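Long-range contacts in FAD:protein FMN transferase (Vibrio cholerae, PDB 6NXI), which probably transfers the FMN moiety of FAD, with magnesium as cofactor, onto a threonine hydroxyl of a target flavoprotein: residues 127-135 / 144-152; 253-261 / 292-300. One frame throughout, in Å; residues are numbered along the deposited sequence.

Contact 1. Residues 127-135 / 144-152. With FAD (flavin-adenine dinucleotide), chain B.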
loop_
_atom_site.group_PDB
_atom_site.type_symbol
_atom_site.label_atom_id
_atom_site.label_comp_id
_atom_site.label_asym_id
_atom_site.label_seq_id
_atom_site.Cartn_x
_atom_site.Cartn_y
_atom_site.Cartn_z
ATOM N N ARG A 127 -8.478 -2.669 20.778
ATOM C CA ARG A 127 -9.340 -1.635 20.155
ATOM C C ARG A 127 -9.287 -0.351 20.963
ATOM O O ARG A 127 -9.268 0.718 20.338
ATOM C CB ARG A 127 -10.786 -2.101 20.028
ATOM C CG ARG A 127 -10.971 -3.211 19.018
ATOM C CD ARG A 127 -12.341 -3.792 19.076
ATOM N NE ARG A 127 -13.302 -2.961 18.400
ATOM C CZ ARG A 127 -14.612 -3.111 18.549
ATOM N NH1 ARG A 127 -15.108 -4.003 19.398
ATOM N NH2 ARG A 127 -15.426 -2.353 17.853
ATOM N N ALA A 128 -9.141 -0.440 22.283
ATOM C CA ALA A 128 -9.163 0.760 23.146
ATOM C C ALA A 128 -7.916 1.611 22.898
ATOM O O ALA A 128 -7.949 2.778 23.312
ATOM C CB ALA A 128 -9.273 0.373 24.590
ATOM N N ILE A 129 -6.838 1.037 22.351
ATOM C CA ILE A 129 -5.565 1.772 22.111
ATOM C C ILE A 129 -5.372 1.990 20.606
ATOM O O ILE A 129 -4.243 2.167 20.216
ATOM C CB ILE A 129 -4.373 1.051 22.765
ATOM C CG1 ILE A 129 -4.206 -0.383 22.243
ATOM C CG2 ILE A 129 -4.500 1.084 24.273
ATOM C CD1 ILE A 129 -2.883 -1.037 22.569
ATOM N N THR A 130 -6.442 2.001 19.819
ATOM C CA THR A 130 -6.422 2.341 18.378
ATOM C C THR A 130 -7.344 3.536 18.124
ATOM O O THR A 130 -8.266 3.804 18.907
ATOM C CB THR A 130 -6.818 1.136 17.518
ATOM O OG1 THR A 130 -8.219 0.979 17.725
ATOM C CG2 THR A 130 -6.039 -0.092 17.897
ATOM N N GLY A 131 -7.061 4.296 17.077
ATOM C CA GLY A 131 -7.932 5.372 16.606
ATOM C C GLY A 131 -7.110 6.529 16.128
ATOM O O GLY A 131 -6.208 6.970 16.877
ATOM N N ILE A 132 -7.377 6.942 14.892
ATOM C CA ILE A 132 -6.656 8.029 14.185
ATOM C C ILE A 132 -6.714 9.305 15.040
ATOM O O ILE A 132 -5.802 10.118 14.891
ATOM C CB ILE A 132 -7.260 8.224 12.776
ATOM C CG1 ILE A 132 -6.303 8.988 11.856
ATOM C CG2 ILE A 132 -8.618 8.884 12.843
ATOM C CD1 ILE A 132 -5.108 8.201 11.415
ATOM N N GLU A 133 -7.783 9.480 15.803
ATOM C CA GLU A 133 -8.020 10.727 16.585
ATOM C C GLU A 133 -6.877 10.912 17.586
ATOM O O GLU A 133 -6.672 12.091 18.033
ATOM C CB GLU A 133 -9.385 10.703 17.271
ATOM C CG GLU A 133 -9.524 9.626 18.352
ATOM C CD GLU A 133 -9.838 8.198 17.913
ATOM O OE1 GLU A 133 -10.010 7.964 16.663
ATOM O OE2 GLU A 133 -10.033 7.323 18.862
ATOM N N HIS A 134 -6.173 9.835 17.940
ATOM C CA HIS A 134 -5.097 9.824 18.965
ATOM C C HIS A 134 -3.786 10.376 18.404
ATOM O O HIS A 134 -2.863 10.636 19.218
ATOM C CB HIS A 134 -4.877 8.452 19.582
ATOM C CG HIS A 134 -6.043 7.896 20.320
ATOM N ND1 HIS A 134 -6.528 8.444 21.525
ATOM C CD2 HIS A 134 -6.794 6.814 20.061
ATOM C CE1 HIS A 134 -7.542 7.717 21.942
ATOM N NE2 HIS A 134 -7.713 6.687 21.067
ATOM N N LEU A 135 -3.696 10.521 17.081
ATOM C CA LEU A 135 -2.451 10.858 16.366
ATOM C C LEU A 135 -2.601 12.281 15.829
ATOM O O LEU A 135 -3.576 12.528 15.104
ATOM C CB LEU A 135 -2.245 9.858 15.217
ATOM C CG LEU A 135 -0.983 10.073 14.370
ATOM C CD1 LEU A 135 0.293 9.912 15.191
ATOM C CD2 LEU A 135 -0.963 9.111 13.206
ATOM N N LYS A 144 1.131 11.527 20.193
ATOM C CA LYS A 144 0.134 10.484 20.505
ATOM C C LYS A 144 -0.405 10.800 21.891
ATOM O O LYS A 144 0.437 11.028 22.774
ATOM C CB LYS A 144 0.770 9.096 20.419
ATOM C CG LYS A 144 2.060 8.911 21.207
ATOM C CD LYS A 144 2.922 7.733 20.762
ATOM C CE LYS A 144 2.663 6.482 21.559
ATOM N NZ LYS A 144 3.613 5.416 21.181
ATOM N N ASP A 145 -1.733 10.872 22.025
ATOM C CA ASP A 145 -2.378 11.350 23.279
ATOM C C ASP A 145 -2.560 10.147 24.189
ATOM O O ASP A 145 -3.019 10.337 25.334
ATOM C CB ASP A 145 -3.672 12.110 23.016
ATOM C CG ASP A 145 -4.827 11.290 22.483
ATOM O OD1 ASP A 145 -4.723 10.018 22.415
ATOM O OD2 ASP A 145 -5.831 11.931 22.141
ATOM N N ILE A 146 -2.202 8.958 23.711
ATOM C CA ILE A 146 -2.159 7.738 24.570
ATOM C C ILE A 146 -0.821 7.050 24.326
ATOM O O ILE A 146 -0.328 6.985 23.191
ATOM C CB ILE A 146 -3.356 6.782 24.375
ATOM C CG1 ILE A 146 -3.518 6.280 22.938
ATOM C CG2 ILE A 146 -4.648 7.424 24.858
ATOM C CD1 ILE A 146 -4.459 5.115 22.817
ATOM N N PRO A 147 -0.189 6.544 25.406
ATOM C CA PRO A 147 1.145 5.946 25.330
ATOM C C PRO A 147 1.268 4.679 24.475
ATOM O O PRO A 147 2.326 4.436 23.968
ATOM C CB PRO A 147 1.515 5.659 26.799
ATOM C CG PRO A 147 0.204 5.670 27.549
ATOM C CD PRO A 147 -0.710 6.598 26.786
ATOM N N GLU A 148 0.201 3.894 24.335
ATOM C CA GLU A 148 0.292 2.537 23.750
ATOM C C GLU A 148 0.046 2.600 22.236
ATOM O O GLU A 148 -0.041 1.503 21.620
ATOM C CB GLU A 148 -0.745 1.607 24.400
ATOM C CG GLU A 148 -0.652 1.537 25.913
ATOM C CD GLU A 148 -1.439 2.580 26.699
ATOM O OE1 GLU A 148 -2.016 3.520 26.081
ATOM O OE2 GLU A 148 -1.505 2.431 27.964
ATOM N N LEU A 149 -0.200 3.794 21.683
ATOM C CA LEU A 149 -0.565 3.963 20.249
ATOM C C LEU A 149 0.543 3.297 19.445
ATOM O O LEU A 149 1.706 3.492 19.788
ATOM C CB LEU A 149 -0.715 5.436 19.841
ATOM C CG LEU A 149 -1.594 5.657 18.606
ATOM C CD1 LEU A 149 -3.065 5.532 18.944
ATOM C CD2 LEU A 149 -1.323 7.003 17.997
ATOM N N TYR A 150 0.191 2.516 18.430
ATOM C CA TYR A 150 1.194 1.810 17.598
ATOM C C TYR A 150 0.791 2.029 16.142
ATOM O O TYR A 150 -0.254 1.551 15.710
ATOM C CB TYR A 150 1.224 0.337 17.987
ATOM C CG TYR A 150 2.300 -0.524 17.373
ATOM C CD1 TYR A 150 2.336 -0.785 16.007
ATOM C CD2 TYR A 150 3.296 -1.106 18.148
ATOM C CE1 TYR A 150 3.340 -1.551 15.453
ATOM C CE2 TYR A 150 4.308 -1.885 17.599
ATOM C CZ TYR A 150 4.310 -2.143 16.241
ATOM O OH TYR A 150 5.331 -2.906 15.732
ATOM N N VAL A 151 1.569 2.828 15.430
ATOM C CA VAL A 151 1.287 3.207 14.017
ATOM C C VAL A 151 2.001 2.186 13.141
ATOM O O VAL A 151 3.176 1.859 13.394
ATOM C CB VAL A 151 1.792 4.638 13.724
ATOM C CG1 VAL A 151 1.680 4.962 12.265
ATOM C CG2 VAL A 151 1.048 5.672 14.559
ATOM N N ASP A 152 1.277 1.710 12.139
ATOM C CA ASP A 152 1.715 0.716 11.141
ATOM C C ASP A 152 1.573 1.369 9.769
ATOM O O ASP A 152 0.452 1.802 9.437
ATOM C CB ASP A 152 0.794 -0.481 11.272
ATOM C CG ASP A 152 1.038 -1.583 10.268
ATOM O OD1 ASP A 152 1.901 -1.442 9.420
ATOM O OD2 ASP A 152 0.348 -2.611 10.400
HETATM P PA FAD B . -2.068 -3.544 1.885
HETATM O O1A FAD B . -3.333 -4.200 1.459
HETATM O O2A FAD B . -1.492 -2.460 1.065
HETATM O O5B FAD B . -2.209 -3.010 3.384
HETATM C C5B FAD B . -2.416 -4.045 4.382
HETATM C C4B FAD B . -1.502 -3.852 5.566
HETATM O O4B FAD B . -1.732 -2.586 6.232
HETATM C C3B FAD B . -1.714 -4.929 6.629
HETATM O O3B FAD B . -0.813 -6.014 6.405
HETATM C C2B FAD B . -1.466 -4.176 7.941
HETATM O O2B FAD B . -0.088 -4.094 8.228
HETATM C C1B FAD B . -2.010 -2.792 7.614
HETATM N N9A FAD B . -3.430 -2.592 7.810
HETATM C C8A FAD B . -4.440 -3.553 7.964
HETATM N N7A FAD B . -5.630 -3.005 7.983
HETATM C C5A FAD B . -5.431 -1.642 7.894
HETATM C C6A FAD B . -6.323 -0.558 7.898
HETATM N N6A FAD B . -7.662 -0.678 7.932
HETATM N N1A FAD B . -5.781 0.665 7.739
HETATM C C2A FAD B . -4.439 0.782 7.685
HETATM N N3A FAD B . -3.498 -0.171 7.667
HETATM C C4A FAD B . -4.076 -1.379 7.786
HETATM N N1 FAD B . 7.189 -7.660 6.450
HETATM C C2 FAD B . 8.055 -8.535 7.070
HETATM O O2 FAD B . 7.732 -9.733 7.226
HETATM N N3 FAD B . 9.284 -8.144 7.497
HETATM C C4 FAD B . 9.730 -6.855 7.363
HETATM O O4 FAD B . 10.829 -6.527 7.788
HETATM C C4X FAD B . 8.849 -5.907 6.745
HETATM N N5 FAD B . 9.244 -4.657 6.615
HETATM C C5X FAD B . 8.378 -3.763 6.027
HETATM C C6 FAD B . 8.770 -2.415 5.900
HETATM C C7 FAD B . 7.968 -1.454 5.321
HETATM C C7M FAD B . 8.455 -0.027 5.213
HETATM C C8 FAD B . 6.704 -1.849 4.820
HETATM C C8M FAD B . 5.768 -0.853 4.188
HETATM C C9 FAD B . 6.300 -3.182 4.944
HETATM C C9A FAD B . 7.117 -4.159 5.532
HETATM N N10 FAD B . 6.732 -5.495 5.695
HETATM C C10 FAD B . 7.575 -6.411 6.300
HETATM C "C1'" FAD B . 5.448 -5.968 5.134
HETATM C "C2'" FAD B . 4.249 -5.603 5.932
HETATM O "O2'" FAD B . 4.291 -6.227 7.212
HETATM C "C3'" FAD B . 2.988 -6.077 5.189
HETATM O "O3'" FAD B . 2.940 -7.479 5.049
HETATM C "C4'" FAD B . 2.858 -5.547 3.774
HETATM O "O4'" FAD B . 3.285 -4.195 3.742
HETATM C "C5'" FAD B . 1.457 -5.739 3.227
HETATM O "O5'" FAD B . 1.369 -5.026 1.969
HETATM P P FAD B . 0.123 -5.275 1.026
HETATM O O1P FAD B . -0.181 -6.699 0.899
HETATM O O2P FAD B . 0.435 -4.375 -0.148
HETATM O O3P FAD B . -0.990 -4.676 1.989
HETATM O O HOH W 1 -2.584 2.306 17.984
HETATM O O HOH W 2 -5.284 13.697 19.650
#
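Leu135 and Lys144 form an antiparallel non-hydrogen-bonded pair at the open end of the 135-138/141-144 beta hairpin, and just outside it Asp145 N donates to His134 O at 3.0 Å. The two loops flanking this hairpin of the ApbE fold stay in touch beyond the pair. His134 and Asp145 make a His-carboxylate hydrogen bond, 2.6 Å from His134 ND1 to Asp145 OD1. The carboxylate uses its syn lone pair, and its plane stands 73° from the ring. With chi1 at 68°, Asp145 CG sits between its own backbone N and carbonyl carbon, which brings the acid to the ring edge. Ile146 CD1 lies over one ring face, 3.9 Å from the centroid, a CH-pi contact. The opposite face is covered by Glu133 CG. Ile146 CD1 also reaches Ile129 CA at 3.6 Å. Leu149 CD1 meets His134 CB, while its CD2 packs on Leu135 CB. Lys144 NZ donates to Leu149 O and to the carbonyls of Phe62 and His65. A water bridges Ile129 O and Tyr150 N. At the end of 144-152, Asp152 OD2 accepts a hydrogen bond from the ribose hydroxyl O2B of FAD at 2.7 Å.

Contact 2. Residues 253-261 / 292-300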
loop_
_atom_site.group_PDB
_atom_site.type_symbol
_atom_site.label_atom_id
_atom_site.label_comp_id
_atom_site.label_asym_id
_atom_site.label_seq_id
_atom_site.Cartn_x
_atom_site.Cartn_y
_atom_site.Cartn_z
ATOM N N ASN A 253 -16.341 -8.638 4.192
ATOM C CA ASN A 253 -17.221 -8.036 3.177
ATOM C C ASN A 253 -17.047 -8.847 1.894
ATOM O O ASN A 253 -16.344 -9.851 1.972
ATOM C CB ASN A 253 -17.075 -6.524 3.075
ATOM C CG ASN A 253 -15.765 -6.067 2.482
ATOM O OD1 ASN A 253 -15.092 -6.848 1.801
ATOM N ND2 ASN A 253 -15.432 -4.800 2.715
ATOM N N ARG A 254 -17.662 -8.393 0.808
ATOM C CA ARG A 254 -17.751 -9.163 -0.451
ATOM C C ARG A 254 -16.524 -8.849 -1.294
ATOM O O ARG A 254 -16.426 -9.449 -2.385
ATOM C CB ARG A 254 -19.030 -8.845 -1.226
ATOM C CG ARG A 254 -20.303 -9.432 -0.628
ATOM C CD ARG A 254 -21.512 -8.853 -1.332
ATOM N NE ARG A 254 -21.858 -7.526 -0.840
ATOM C CZ ARG A 254 -22.632 -7.283 0.224
ATOM N NH1 ARG A 254 -23.135 -8.270 0.958
ATOM N NH2 ARG A 254 -22.878 -6.032 0.566
ATOM N N VAL A 255 -15.656 -7.936 -0.868
ATOM C CA VAL A 255 -14.613 -7.415 -1.786
ATOM C C VAL A 255 -13.469 -8.418 -1.894
ATOM O O VAL A 255 -12.910 -8.794 -0.891
ATOM C CB VAL A 255 -14.117 -6.019 -1.385
ATOM C CG1 VAL A 255 -13.055 -5.526 -2.372
ATOM C CG2 VAL A 255 -15.278 -5.042 -1.281
ATOM N N VAL A 256 -13.140 -8.810 -3.123
ATOM C CA VAL A 256 -12.057 -9.778 -3.420
ATOM C C VAL A 256 -10.759 -8.990 -3.643
ATOM O O VAL A 256 -9.730 -9.370 -3.082
ATOM C CB VAL A 256 -12.414 -10.596 -4.674
ATOM C CG1 VAL A 256 -11.207 -11.404 -5.149
ATOM C CG2 VAL A 256 -13.628 -11.461 -4.429
ATOM N N SER A 257 -10.822 -7.929 -4.432
ATOM C CA SER A 257 -9.615 -7.127 -4.741
ATOM C C SER A 257 -10.036 -5.720 -5.123
ATOM O O SER A 257 -11.125 -5.495 -5.666
ATOM C CB SER A 257 -8.748 -7.781 -5.810
ATOM O OG SER A 257 -9.346 -7.681 -7.099
ATOM N N VAL A 258 -9.101 -4.790 -4.960
ATOM C CA VAL A 258 -9.306 -3.392 -5.345
ATOM C C VAL A 258 -8.024 -2.970 -6.020
ATOM O O VAL A 258 -6.958 -3.100 -5.376
ATOM C CB VAL A 258 -9.601 -2.504 -4.123
ATOM C CG1 VAL A 258 -9.765 -1.080 -4.556
ATOM C CG2 VAL A 258 -10.836 -3.005 -3.354
ATOM N N THR A 259 -8.165 -2.491 -7.244
ATOM C CA THR A 259 -7.074 -1.881 -8.027
ATOM C C THR A 259 -7.334 -0.375 -8.166
ATOM O O THR A 259 -8.411 0.005 -8.615
ATOM C CB THR A 259 -6.974 -2.526 -9.411
ATOM O OG1 THR A 259 -6.857 -3.933 -9.181
ATOM C CG2 THR A 259 -5.760 -1.986 -10.139
ATOM N N VAL A 260 -6.330 0.451 -7.825
ATOM C CA VAL A 260 -6.411 1.921 -7.878
ATOM C C VAL A 260 -5.255 2.444 -8.735
ATOM O O VAL A 260 -4.100 2.025 -8.529
ATOM C CB VAL A 260 -6.378 2.526 -6.459
ATOM C CG1 VAL A 260 -6.378 4.034 -6.542
ATOM C CG2 VAL A 260 -7.524 2.024 -5.594
ATOM N N LEU A 261 -5.578 3.364 -9.635
ATOM C CA LEU A 261 -4.553 4.198 -10.312
ATOM C C LEU A 261 -4.457 5.573 -9.643
ATOM O O LEU A 261 -5.473 6.182 -9.314
ATOM C CB LEU A 261 -4.921 4.373 -11.773
ATOM C CG LEU A 261 -5.328 3.114 -12.522
ATOM C CD1 LEU A 261 -5.667 3.457 -13.985
ATOM C CD2 LEU A 261 -4.250 2.077 -12.441
ATOM N N ILE A 292 -11.272 9.048 -8.806
ATOM C CA ILE A 292 -10.263 7.986 -8.570
ATOM C C ILE A 292 -10.552 6.835 -9.518
ATOM O O ILE A 292 -11.664 6.293 -9.457
ATOM C CB ILE A 292 -10.279 7.515 -7.108
ATOM C CG1 ILE A 292 -10.228 8.665 -6.111
ATOM C CG2 ILE A 292 -9.139 6.549 -6.877
ATOM C CD1 ILE A 292 -10.428 8.213 -4.690
ATOM N N PRO A 293 -9.614 6.448 -10.400
ATOM C CA PRO A 293 -9.761 5.246 -11.212
ATOM C C PRO A 293 -9.644 4.006 -10.313
ATOM O O PRO A 293 -8.575 3.735 -9.740
ATOM C CB PRO A 293 -8.660 5.329 -12.256
ATOM C CG PRO A 293 -8.157 6.736 -12.183
ATOM C CD PRO A 293 -8.397 7.193 -10.772
ATOM N N VAL A 294 -10.741 3.253 -10.197
ATOM C CA VAL A 294 -10.757 2.054 -9.329
ATOM C C VAL A 294 -11.492 0.924 -10.042
ATOM O O VAL A 294 -12.554 1.187 -10.669
ATOM C CB VAL A 294 -11.431 2.330 -7.980
ATOM C CG1 VAL A 294 -11.315 1.130 -7.058
ATOM C CG2 VAL A 294 -10.856 3.575 -7.340
ATOM N N LEU A 295 -10.982 -0.289 -9.847
ATOM C CA LEU A 295 -11.681 -1.536 -10.215
ATOM C C LEU A 295 -11.787 -2.383 -8.957
ATOM O O LEU A 295 -10.770 -2.798 -8.380
ATOM C CB LEU A 295 -10.928 -2.260 -11.329
ATOM C CG LEU A 295 -11.619 -3.528 -11.827
ATOM C CD1 LEU A 295 -12.886 -3.174 -12.570
ATOM C CD2 LEU A 295 -10.672 -4.324 -12.708
ATOM N N MET A 296 -13.016 -2.686 -8.579
ATOM C CA MET A 296 -13.249 -3.588 -7.441
ATOM C C MET A 296 -13.871 -4.851 -7.959
ATOM O O MET A 296 -14.844 -4.741 -8.745
ATOM C CB MET A 296 -14.222 -3.008 -6.446
ATOM C CG MET A 296 -13.686 -1.864 -5.729
ATOM S SD MET A 296 -14.797 -1.768 -4.341
ATOM C CE MET A 296 -14.492 -0.094 -3.859
ATOM N N ILE A 297 -13.307 -5.962 -7.543
ATOM C CA ILE A 297 -13.884 -7.291 -7.833
ATOM C C ILE A 297 -14.564 -7.774 -6.566
ATOM O O ILE A 297 -13.941 -7.765 -5.507
ATOM C CB ILE A 297 -12.782 -8.235 -8.302
ATOM C CG1 ILE A 297 -12.129 -7.675 -9.572
ATOM C CG2 ILE A 297 -13.382 -9.621 -8.498
ATOM C CD1 ILE A 297 -11.000 -8.489 -10.033
ATOM N N VAL A 298 -15.825 -8.180 -6.688
ATOM C CA VAL A 298 -16.621 -8.586 -5.507
ATOM C C VAL A 298 -17.211 -9.950 -5.782
ATOM O O VAL A 298 -17.487 -10.264 -6.957
ATOM C CB VAL A 298 -17.687 -7.554 -5.105
ATOM C CG1 VAL A 298 -17.114 -6.151 -5.248
ATOM C CG2 VAL A 298 -18.980 -7.694 -5.867
ATOM N N LYS A 299 -17.314 -10.715 -4.708
ATOM C CA LYS A 299 -17.965 -12.054 -4.706
ATOM C C LYS A 299 -19.475 -11.839 -4.637
ATOM O O LYS A 299 -19.912 -11.213 -3.667
ATOM C CB LYS A 299 -17.425 -12.864 -3.523
ATOM C CG LYS A 299 -17.998 -14.266 -3.363
ATOM C CD LYS A 299 -17.314 -15.302 -4.232
ATOM C CE LYS A 299 -18.109 -16.593 -4.289
ATOM N NZ LYS A 299 -19.190 -16.523 -5.301
ATOM N N THR A 300 -20.215 -12.358 -5.619
ATOM C CA THR A 300 -21.699 -12.306 -5.673
ATOM C C THR A 300 -22.231 -13.633 -5.149
ATOM O O THR A 300 -21.439 -14.506 -4.776
ATOM C CB THR A 300 -22.217 -12.054 -7.087
ATOM O OG1 THR A 300 -21.945 -13.238 -7.837
ATOM C CG2 THR A 300 -21.580 -10.845 -7.740
HETATM O O HOH W 3 -9.272 -5.306 -8.522
#
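Thr259 and Leu295 form a hydrogen-bonded pair: Thr259 N to Leu295 O and Leu295 N to Thr259 O are both 2.9 Å. Their strands, 255-261 and 294-299, are antiparallel neighbours in the large eight-stranded sheet, with N-to-C directions at 167°. Leu261 N to Pro293 O continues the ladder. Near the other end, Val256 and Ser257 both face Ile297, a classic beta bulge. Ile297 O takes a short bond from Val256 N at 2.7 Å and a weak one from Ser257 N at 3.3 Å.

The tight part is the face carrying Val258, Val260, Val294 and Met296. Helix 280-289 packs on Val294 and Met296 of this face. Val258 CG1 meets Val294 CG1 obliquely at 3.7 Å. Val258 CG2 lies alongside Met296 CG, both side chains pointing the same way. Val260 sends CG1 to Ile292 CG2 and CG2 to Val294 CG2. Past the last bridge, Leu261 CB meets Pro293 CB at 3.9 Å, the two side chains crossing at about a right angle.

The other face is more polar. Ser257 OG, placed between its backbone N and carbonyl carbon (chi1 73°), lies 3.5 Å from Ile297 CD1. A water joins this hydroxyl to Thr259 OG1 and donates to Leu295 O. Thr259 OG1 also has a weak bond to Thr224 OG1.

The end at Arg254 and Lys299 is looser and more open to solvent. Lys299 N still binds Arg254 O at 2.8 Å. Arg254 CB and CG lie beside Lys299 O, but the charged ends of both chains lead away. Arg254 NE forms a salt bridge with Glu280, and Lys299 NZ binds the carbonyls of Thr300 and Gly303.

The chemistry thus changes along the pair. Valines and Met296 pack on one face, one water links two buried hydroxyls to a strand carbonyl on the other, and charged groups find partners beyond the strands at the exposed end.

In the fold
Contacts 1 and 2 follow one another along the chain and do not touch. Their centres are about 28 Å apart and their nearest atoms about 15 Å. FAD and the magnesium ions lie between these two regions. Contact 1 reaches the cofactor directly through Asp152, at the adenosine ribose. Contact 2 is less direct: the side chain of Val258 is about 9 Å from FAD. The side chains of Val258 and Val260 are each about 8 Å from that of a magnesium ligand, Thr273 and Asp269 respectively. Both ligands sit on helix 265-278, in the connection between the strands of contact 2. The third protein ligand of one magnesium, Thr155, follows closely after segment 144-152 of contact 1.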